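Gamma-D-glutamyl-L-lysine dipeptidyl-peptidase (Bacillus cereus ATCC 10987, PDB 3H41) probably cleaves gamma-D-glutamyl-L-lysine bonds in murein peptides, releasing L-Ala-D-Glu dipeptides during peptidoglycan degradation, as a cysteine peptidase of the C40 family. Local coordinates at residues E61-L66 and A207-F212; K252-F257 and A306-P311; E248-G253 and A271-D276. All coordinates share one frame; numbering follows the deposited sequence.

Interaction 1: residues E61-L66 and A207-F212; sequences ETQALL and AGTSGF. With ALA (alanine), chain B.
At the seam where the first of the two SH3-type domains meets the NlpC/P60 domain, beside the pocket for the L-alanine of the product, Q63 and T209 exchange two hydrogen bonds. In the first, Q63 OE1 accepts from T209 N at 2.9 Å, an almost straight bond (160° at the hydrogen) that arrives tilted 22° from the carbonyl plane of the amide. The Q63 chain is extended beyond CG (chi2 180°), which carries its amide across to the backbone of 208-209. In the second, Q63 N gives its hydrogen to T209 OG1 at 3.2 Å, with a more bent geometry. That hydroxyl in turn donates to A207 O, 2.8 Å from T209 OG1, from above the carbonyl plane, while R233 adds a further bond to OG1.

Strand 60-65 and segment 207-210 run in nearly the same direction, yet each of these two bonds has a side chain at one end, so the strands are joined by side chains rather than as sheet partners. A water bridges the next step, donating to Q63 OE1 at 2.7 Å and accepting from S210 OG. S210 OG in turn accepts from F212 N at 3.1 Å, closing an ST turn. Alongside, L65 CD2 packs on S210 CB at 3.5 Å.

The bound alanine rests on both segments: its N donates to E61 O at 2.7 Å, and the ligand is also hydrogen-bonded to D234, while its methyl faces A207 CB. The E61 carboxylate is held in a salt bridge with R91.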
loop_
_atom_site.group_PDB
_atom_site.type_symbol
_atom_site.label_atom_id
_atom_site.label_comp_id
_atom_site.label_asym_id
_atom_site.label_seq_id
_atom_site.Cartn_x
_atom_site.Cartn_y
_atom_site.Cartn_z
ATOM N N GLU A 61 -7.915 4.753 -7.869
ATOM C CA GLU A 61 -8.462 3.552 -7.267
ATOM C C GLU A 61 -7.585 3.031 -6.157
ATOM O O GLU A 61 -8.048 2.847 -5.045
ATOM C CB GLU A 61 -8.600 2.479 -8.343
ATOM C CG GLU A 61 -9.654 2.787 -9.391
ATOM C CD GLU A 61 -11.078 2.571 -8.891
ATOM O OE1 GLU A 61 -11.325 2.521 -7.654
ATOM O OE2 GLU A 61 -11.965 2.452 -9.762
ATOM N N THR A 62 -6.319 2.761 -6.480
ATOM C CA THR A 62 -5.398 2.172 -5.529
ATOM C C THR A 62 -3.982 2.263 -6.088
ATOM O O THR A 62 -3.764 2.830 -7.140
ATOM C CB THR A 62 -5.748 0.702 -5.202
ATOM O OG1 THR A 62 -4.963 0.248 -4.075
ATOM C CG2 THR A 62 -5.544 -0.197 -6.433
ATOM N N GLN A 63 -3.025 1.728 -5.362
ATOM C CA GLN A 63 -1.704 1.543 -5.920
ATOM C C GLN A 63 -1.277 0.122 -5.662
ATOM O O GLN A 63 -1.703 -0.470 -4.660
ATOM C CB GLN A 63 -0.700 2.499 -5.280
ATOM C CG GLN A 63 -0.877 4.003 -5.667
ATOM C CD GLN A 63 0.152 4.869 -4.978
ATOM O OE1 GLN A 63 0.478 4.639 -3.796
ATOM N NE2 GLN A 63 0.714 5.839 -5.711
ATOM N N ALA A 64 -0.456 -0.429 -6.564
ATOM C CA ALA A 64 0.045 -1.804 -6.441
ATOM C C ALA A 64 1.551 -1.763 -6.493
ATOM O O ALA A 64 2.125 -0.996 -7.285
ATOM C CB ALA A 64 -0.513 -2.684 -7.559
ATOM N N LEU A 65 2.196 -2.568 -5.653
ATOM C CA LEU A 65 3.664 -2.540 -5.571
ATOM C C LEU A 65 4.386 -3.465 -6.566
ATOM O O LEU A 65 3.844 -4.489 -6.985
ATOM C CB LEU A 65 4.129 -2.910 -4.164
ATOM C CG LEU A 65 3.569 -2.097 -2.978
ATOM C CD1 LEU A 65 4.186 -2.548 -1.624
ATOM C CD2 LEU A 65 3.749 -0.593 -3.226
ATOM N N LEU A 66 5.642 -3.117 -6.868
ATOM C CA LEU A 66 6.559 -3.960 -7.618
ATOM C C LEU A 66 6.357 -5.430 -7.262
ATOM O O LEU A 66 6.352 -5.805 -6.076
ATOM C CB LEU A 66 8.000 -3.558 -7.328
ATOM C CG LEU A 66 9.046 -4.356 -8.105
ATOM C CD1 LEU A 66 9.106 -3.864 -9.519
ATOM C CD2 LEU A 66 10.426 -4.236 -7.365
ATOM N N ALA A 207 -5.516 7.423 -2.521
ATOM C CA ALA A 207 -5.229 6.111 -3.043
ATOM C C ALA A 207 -3.818 5.594 -2.711
ATOM O O ALA A 207 -3.421 4.569 -3.199
ATOM C CB ALA A 207 -5.509 6.047 -4.634
ATOM N N GLY A 208 -3.076 6.280 -1.851
ATOM C CA GLY A 208 -1.661 5.949 -1.627
ATOM C C GLY A 208 -1.595 4.619 -0.890
ATOM O O GLY A 208 -2.299 4.422 0.064
ATOM N N THR A 209 -0.755 3.698 -1.361
ATOM C CA THR A 209 -0.705 2.365 -0.826
ATOM C C THR A 209 0.765 1.919 -0.777
ATOM O O THR A 209 1.096 0.761 -1.037
ATOM C CB THR A 209 -1.555 1.401 -1.685
ATOM O OG1 THR A 209 -2.741 2.098 -2.149
ATOM C CG2 THR A 209 -1.919 0.161 -0.852
ATOM N N SER A 210 1.637 2.860 -0.440
ATOM C CA SER A 210 3.082 2.585 -0.398
ATOM C C SER A 210 3.822 3.596 0.509
ATOM O O SER A 210 3.264 4.630 0.922
ATOM C CB SER A 210 3.639 2.618 -1.809
ATOM O OG SER A 210 4.012 3.932 -2.123
ATOM N N GLY A 211 5.088 3.310 0.793
ATOM C CA GLY A 211 5.932 4.239 1.556
ATOM C C GLY A 211 6.277 5.553 0.891
ATOM O O GLY A 211 6.927 6.411 1.501
ATOM N N PHE A 212 5.800 5.745 -0.343
ATOM C CA PHE A 212 5.891 7.048 -1.016
ATOM C C PHE A 212 4.702 7.957 -0.683
ATOM O O PHE A 212 4.671 9.111 -1.108
ATOM C CB PHE A 212 5.980 6.876 -2.525
ATOM C CG PHE A 212 7.200 6.118 -2.993
ATOM C CD1 PHE A 212 8.411 6.770 -3.195
ATOM C CD2 PHE A 212 7.112 4.777 -3.275
ATOM C CE1 PHE A 212 9.541 6.075 -3.632
ATOM C CE2 PHE A 212 8.234 4.073 -3.751
ATOM C CZ PHE A 212 9.445 4.722 -3.912
HETATM N N ALA B . -9.789 3.279 -3.011
HETATM C CA ALA B . -9.302 4.534 -2.285
HETATM C C ALA B . -10.310 4.961 -1.225
HETATM O O ALA B . -11.513 4.703 -1.366
HETATM C CB ALA B . -9.093 5.685 -3.265
HETATM O O HOH W 1 2.458 5.944 -2.531
#

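Interaction 2: residues K252-F257 and A306-P311; sequences KGDLIF and ARRYLP
D254 and R308 form the ionic part of the contact, a bidentate salt bridge in which the arginine presents its side, NE and NH2, to both carboxylate oxygens. R308 NE donates to D254 OD1 at 2.8 Å and NH2 to OD2 at the same length, both bonds almost straight. Each oxygen uses its syn lone pair, and carboxylate and guanidinium planes lie only 10° apart, the geometry expected when two flat groups meet edge to edge. The arginine starts with CG anti to the backbone N (chi1 -176°) and bends at chi3 (-57°), bringing the NE/NH2 edge round to face the carboxylate. Each partner has a second bond that steadies the pair: OD2 accepts from Q251 N, and NH2 donates to H249 O.

Backbone hydrogen bonds come next. L255 N donates to R307 O, and R307 N to L255 O, each at 2.9 Å, making L255 and R307 an antiparallel hydrogen-bonded pair; I256 and A306 follow as the non-hydrogen-bonded pair. This joins strand 255-259 to strand 303-308, the C-terminal strand of the central antiparallel sheet in the papain-like NlpC/P60 domain. The close pairing also brings A306 CA to 3.1 Å from L255 O, a CA-H...O contact.

On the L255-R307 face, side chains pack as well. F257 CE2 meets R307 CG at 3.7 Å, where ring and arginine chain cross at about a right angle; the guanidinium goes on to G242 O. L255 CD1 approaches CE2 of the Y309 ring at 4.0 Å, while the phenol OH is bonded to Q238 O.

A water accepts from Y309 N at 2.9 Å and donates weakly to G253 O.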
loop_
_atom_site.group_PDB
_atom_site.type_symbol
_atom_site.label_atom_id
_atom_site.label_comp_id
_atom_site.label_asym_id
_atom_site.label_seq_id
_atom_site.Cartn_x
_atom_site.Cartn_y
_atom_site.Cartn_z
ATOM N N LYS A 252 -5.095 -1.437 21.815
ATOM C CA LYS A 252 -4.040 -1.172 20.870
ATOM C C LYS A 252 -4.185 -2.059 19.628
ATOM O O LYS A 252 -4.411 -3.259 19.727
ATOM C CB LYS A 252 -2.672 -1.437 21.490
ATOM C CG LYS A 252 -2.226 -0.436 22.517
ATOM C CD LYS A 252 -0.846 -0.802 23.033
ATOM C CE LYS A 252 -0.133 0.320 23.747
ATOM N NZ LYS A 252 1.213 -0.185 24.176
ATOM N N GLY A 253 -4.035 -1.438 18.463
ATOM C CA GLY A 253 -4.184 -2.105 17.184
ATOM C C GLY A 253 -5.571 -2.065 16.586
ATOM O O GLY A 253 -5.723 -2.254 15.355
ATOM N N ASP A 254 -6.590 -1.835 17.425
ATOM C CA ASP A 254 -7.943 -1.807 16.918
ATOM C C ASP A 254 -8.055 -0.709 15.858
ATOM O O ASP A 254 -7.385 0.322 15.955
ATOM C CB ASP A 254 -8.969 -1.566 18.014
ATOM C CG ASP A 254 -9.224 -2.795 18.886
ATOM O OD1 ASP A 254 -8.810 -3.923 18.500
ATOM O OD2 ASP A 254 -9.827 -2.606 19.980
ATOM N N LEU A 255 -8.848 -0.965 14.816
ATOM C CA LEU A 255 -9.108 0.067 13.797
ATOM C C LEU A 255 -10.371 0.837 14.180
ATOM O O LEU A 255 -11.387 0.241 14.574
ATOM C CB LEU A 255 -9.263 -0.518 12.405
ATOM C CG LEU A 255 -7.964 -1.109 11.767
ATOM C CD1 LEU A 255 -8.167 -1.503 10.284
ATOM C CD2 LEU A 255 -6.779 -0.185 11.957
ATOM N N ILE A 256 -10.282 2.157 14.078
ATOM C CA ILE A 256 -11.396 3.040 14.442
ATOM C C ILE A 256 -11.868 3.760 13.191
ATOM O O ILE A 256 -11.059 4.208 12.374
ATOM C CB ILE A 256 -10.978 4.035 15.534
ATOM C CG1 ILE A 256 -10.142 3.340 16.608
ATOM C CG2 ILE A 256 -12.209 4.719 16.151
ATOM C CD1 ILE A 256 -10.829 2.192 17.290
ATOM N N PHE A 257 -13.191 3.854 13.048
ATOM C CA PHE A 257 -13.826 4.360 11.853
ATOM C C PHE A 257 -14.620 5.624 12.121
ATOM O O PHE A 257 -15.160 5.800 13.205
ATOM C CB PHE A 257 -14.679 3.230 11.229
ATOM C CG PHE A 257 -13.850 2.071 10.844
ATOM C CD1 PHE A 257 -13.191 2.053 9.622
ATOM C CD2 PHE A 257 -13.641 1.023 11.730
ATOM C CE1 PHE A 257 -12.354 0.973 9.270
ATOM C CE2 PHE A 257 -12.811 -0.047 11.386
ATOM C CZ PHE A 257 -12.175 -0.071 10.174
ATOM N N ALA A 306 -15.506 0.390 15.884
ATOM C CA ALA A 306 -14.141 -0.101 15.887
ATOM C C ALA A 306 -14.145 -1.587 15.567
ATOM O O ALA A 306 -15.123 -2.302 15.887
ATOM C CB ALA A 306 -13.448 0.197 17.233
ATOM N N ARG A 307 -13.080 -2.039 14.898
ATOM C CA ARG A 307 -12.923 -3.448 14.509
ATOM C C ARG A 307 -11.576 -4.003 14.980
ATOM O O ARG A 307 -10.544 -3.292 14.945
ATOM C CB ARG A 307 -12.984 -3.553 12.993
ATOM C CG ARG A 307 -14.340 -3.292 12.414
ATOM C CD ARG A 307 -15.179 -4.581 12.566
ATOM N NE ARG A 307 -16.573 -4.305 12.653
ATOM C CZ ARG A 307 -17.532 -5.147 12.285
ATOM N NH1 ARG A 307 -17.273 -6.354 11.761
ATOM N NH2 ARG A 307 -18.767 -4.756 12.424
ATOM N N ARG A 308 -11.574 -5.277 15.377
ATOM C CA ARG A 308 -10.352 -5.965 15.786
ATOM C C ARG A 308 -9.986 -7.078 14.799
ATOM O O ARG A 308 -10.801 -7.901 14.410
ATOM C CB ARG A 308 -10.490 -6.499 17.212
ATOM C CG ARG A 308 -9.234 -7.180 17.811
ATOM C CD ARG A 308 -9.416 -7.448 19.316
ATOM N NE ARG A 308 -9.703 -6.189 19.979
ATOM C CZ ARG A 308 -10.321 -6.031 21.137
ATOM N NH1 ARG A 308 -10.744 -7.076 21.847
ATOM N NH2 ARG A 308 -10.539 -4.803 21.576
ATOM N N TYR A 309 -8.730 -7.064 14.373
ATOM C CA TYR A 309 -8.265 -7.942 13.316
ATOM C C TYR A 309 -7.203 -8.911 13.853
ATOM O O TYR A 309 -6.866 -9.895 13.197
ATOM C CB TYR A 309 -7.727 -7.088 12.157
ATOM C CG TYR A 309 -8.803 -6.564 11.200
ATOM C CD1 TYR A 309 -9.167 -7.300 10.092
ATOM C CD2 TYR A 309 -9.414 -5.317 11.386
ATOM C CE1 TYR A 309 -10.148 -6.823 9.183
ATOM C CE2 TYR A 309 -10.385 -4.839 10.502
ATOM C CZ TYR A 309 -10.747 -5.598 9.399
ATOM O OH TYR A 309 -11.701 -5.139 8.492
ATOM N N LEU A 310 -6.699 -8.632 15.052
ATOM C CA LEU A 310 -5.727 -9.503 15.711
ATOM C C LEU A 310 -6.458 -10.666 16.361
ATOM O O LEU A 310 -7.507 -10.470 16.993
ATOM C CB LEU A 310 -4.985 -8.744 16.793
ATOM C CG LEU A 310 -4.006 -7.679 16.311
ATOM C CD1 LEU A 310 -3.391 -6.958 17.490
ATOM C CD2 LEU A 310 -2.922 -8.327 15.454
ATOM N N PRO A 311 -5.910 -11.881 16.221
ATOM C CA PRO A 311 -6.615 -13.032 16.776
ATOM C C PRO A 311 -6.675 -13.013 18.297
ATOM O O PRO A 311 -6.167 -12.116 18.978
ATOM C CB PRO A 311 -5.796 -14.234 16.268
ATOM C CG PRO A 311 -4.458 -13.675 15.876
ATOM C CD PRO A 311 -4.721 -12.274 15.439
ATOM O OXT PRO A 311 -7.260 -13.914 18.892
HETATM O O HOH W 2 -6.736 -5.566 15.805
#

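Interaction 3: residues E248-G253 and A271-D276; sequences EHLQKG and AMYIGD
L250 lies over one face of the Y273 ring, its CD1 4.2 Å from the ring centroid and only 9° off the normal, a CH-pi contact placed almost over the centre. The loop 248-253 here lies against strand 267-275, a middle strand of the antiparallel sheet of the NlpC/P60 domain, just before the loop enters that sheet as strand 255-259.

The Y273 ring is sandwiched between a side chain and backbone atoms. With CG anti to the backbone N (chi1 -168°), the ring lies between L250 on one face and the backbone N of G275, 3.5 Å above the plane, on the opposite face. Q251 O arrives near the ring plane, 3.4 Å from Y273 CD2, at the edge. The phenol OH is engaged with G277 N, which anchors the far end of the ring in the turn after the strand.

One backbone bond ties loop to strand: G253 N donates to Y273 O at 2.9 Å. Next to it, CG of M272, present as selenomethionine, packs on G253 O at 3.5 Å. That same carbonyl accepts from Y224 OH.

K252 stretches past I274 as an extended chain, its ammonium bound in a salt bridge to D190 on helix 189-197, and on the way its CE passes 3.5 Å from I274 O.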
loop_
_atom_site.group_PDB
_atom_site.type_symbol
_atom_site.label_atom_id
_atom_site.label_comp_id
_atom_site.label_asym_id
_atom_site.label_seq_id
_atom_site.Cartn_x
_atom_site.Cartn_y
_atom_site.Cartn_z
ATOM N N GLU A 248 -15.922 1.026 24.964
ATOM C CA GLU A 248 -15.366 0.714 26.288
ATOM C C GLU A 248 -14.286 -0.363 26.263
ATOM O O GLU A 248 -13.611 -0.579 27.277
ATOM C CB GLU A 248 -16.486 0.245 27.234
ATOM N N HIS A 249 -14.143 -1.052 25.130
ATOM C CA HIS A 249 -13.228 -2.180 25.011
ATOM C C HIS A 249 -12.093 -1.994 23.992
ATOM O O HIS A 249 -11.412 -2.976 23.626
ATOM C CB HIS A 249 -14.027 -3.443 24.719
ATOM C CG HIS A 249 -14.689 -4.009 25.933
ATOM N ND1 HIS A 249 -15.959 -3.648 26.324
ATOM C CD2 HIS A 249 -14.241 -4.881 26.867
ATOM C CE1 HIS A 249 -16.275 -4.289 27.434
ATOM N NE2 HIS A 249 -15.249 -5.045 27.784
ATOM N N LEU A 250 -11.846 -0.745 23.595
ATOM C CA LEU A 250 -10.807 -0.458 22.629
ATOM C C LEU A 250 -9.448 -0.906 23.138
ATOM O O LEU A 250 -9.096 -0.664 24.293
ATOM C CB LEU A 250 -10.728 1.023 22.288
ATOM C CG LEU A 250 -11.669 1.647 21.283
ATOM C CD1 LEU A 250 -11.266 3.115 21.137
ATOM C CD2 LEU A 250 -11.587 0.941 19.967
ATOM N N GLN A 251 -8.694 -1.555 22.259
ATOM C CA GLN A 251 -7.331 -2.007 22.547
ATOM C C GLN A 251 -6.365 -1.536 21.450
ATOM O O GLN A 251 -6.766 -1.246 20.327
ATOM C CB GLN A 251 -7.273 -3.542 22.655
ATOM C CG GLN A 251 -7.897 -4.053 23.936
ATOM C CD GLN A 251 -8.062 -5.576 23.967
ATOM O OE1 GLN A 251 -7.500 -6.309 23.131
ATOM N NE2 GLN A 251 -8.832 -6.056 24.942
ATOM N N LYS A 252 -5.095 -1.437 21.815
ATOM C CA LYS A 252 -4.040 -1.172 20.870
ATOM C C LYS A 252 -4.185 -2.059 19.628
ATOM O O LYS A 252 -4.411 -3.259 19.727
ATOM C CB LYS A 252 -2.672 -1.437 21.490
ATOM C CG LYS A 252 -2.226 -0.436 22.517
ATOM C CD LYS A 252 -0.846 -0.802 23.033
ATOM C CE LYS A 252 -0.133 0.320 23.747
ATOM N NZ LYS A 252 1.213 -0.185 24.176
ATOM N N GLY A 253 -4.035 -1.438 18.463
ATOM C CA GLY A 253 -4.184 -2.105 17.184
ATOM C C GLY A 253 -5.571 -2.065 16.586
ATOM O O GLY A 253 -5.723 -2.254 15.355
ATOM N N ALA A 271 -8.499 5.016 11.362
ATOM C CA ALA A 271 -7.271 5.233 12.119
ATOM C C ALA A 271 -6.991 3.984 12.975
ATOM O O ALA A 271 -7.838 3.132 13.118
ATOM C CB ALA A 271 -7.419 6.499 12.980
HETATM N N MSE A 272 -5.782 3.827 13.484
HETATM C CA MSE A 272 -5.496 2.716 14.401
HETATM C C MSE A 272 -5.262 3.241 15.789
HETATM O O MSE A 272 -4.450 4.149 15.983
HETATM C CB MSE A 272 -4.220 1.946 13.947
HETATM C CG MSE A 272 -3.965 0.712 14.753
HETATM SE SE MSE A 272 -2.523 -0.379 14.021
HETATM C CE MSE A 272 -1.162 0.916 14.116
ATOM N N TYR A 273 -5.962 2.642 16.749
ATOM C CA TYR A 273 -5.817 2.965 18.160
ATOM C C TYR A 273 -4.442 2.547 18.650
ATOM O O TYR A 273 -3.998 1.425 18.367
ATOM C CB TYR A 273 -6.912 2.274 18.984
ATOM C CG TYR A 273 -6.987 2.803 20.405
ATOM C CD1 TYR A 273 -7.174 4.154 20.652
ATOM C CD2 TYR A 273 -6.885 1.944 21.502
ATOM C CE1 TYR A 273 -7.239 4.643 21.944
ATOM C CE2 TYR A 273 -6.938 2.435 22.807
ATOM C CZ TYR A 273 -7.126 3.771 23.016
ATOM O OH TYR A 273 -7.173 4.258 24.301
ATOM N N ILE A 274 -3.767 3.429 19.371
ATOM C CA ILE A 274 -2.400 3.117 19.868
ATOM C C ILE A 274 -2.327 3.141 21.395
ATOM O O ILE A 274 -1.233 3.078 21.981
ATOM C CB ILE A 274 -1.300 4.021 19.207
ATOM C CG1 ILE A 274 -1.311 5.463 19.738
ATOM C CG2 ILE A 274 -1.453 4.012 17.669
ATOM C CD1 ILE A 274 -0.031 6.307 19.383
ATOM N N GLY A 275 -3.500 3.181 22.033
ATOM C CA GLY A 275 -3.601 3.240 23.505
ATOM C C GLY A 275 -3.471 4.629 24.095
ATOM O O GLY A 275 -3.104 5.590 23.402
ATOM N N ASP A 276 -3.791 4.730 25.393
ATOM C CA ASP A 276 -3.761 5.995 26.134
ATOM C C ASP A 276 -4.567 7.114 25.460
ATOM O O ASP A 276 -4.209 8.267 25.554
ATOM C CB ASP A 276 -2.328 6.450 26.345
ATOM C CG ASP A 276 -1.512 5.455 27.186
ATOM O OD1 ASP A 276 -2.080 4.770 28.073
ATOM O OD2 ASP A 276 -0.291 5.358 26.948
#

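In the fold
Along the chain, interaction 1 closes before interactions 2 and 3 open: its centre is about 22 Å from that of interaction 2 and about 25 Å from that of interaction 3, with nearest atoms about 13 Å away in both cases. It joins the first of the two SH3-type domains to the catalytic domain beside the substrate site. Interactions 2 and 3 lie within the NlpC/P60 domain, centres about 7 Å apart, and share K252 and G253. They follow one sheet: strand 255-259 sits between 303-308 and 267-275. The product pocket draws on an interdomain seam, while the two neighbouring contacts belong to the sheet that carries the inferred catalytic histidines H269 and H281.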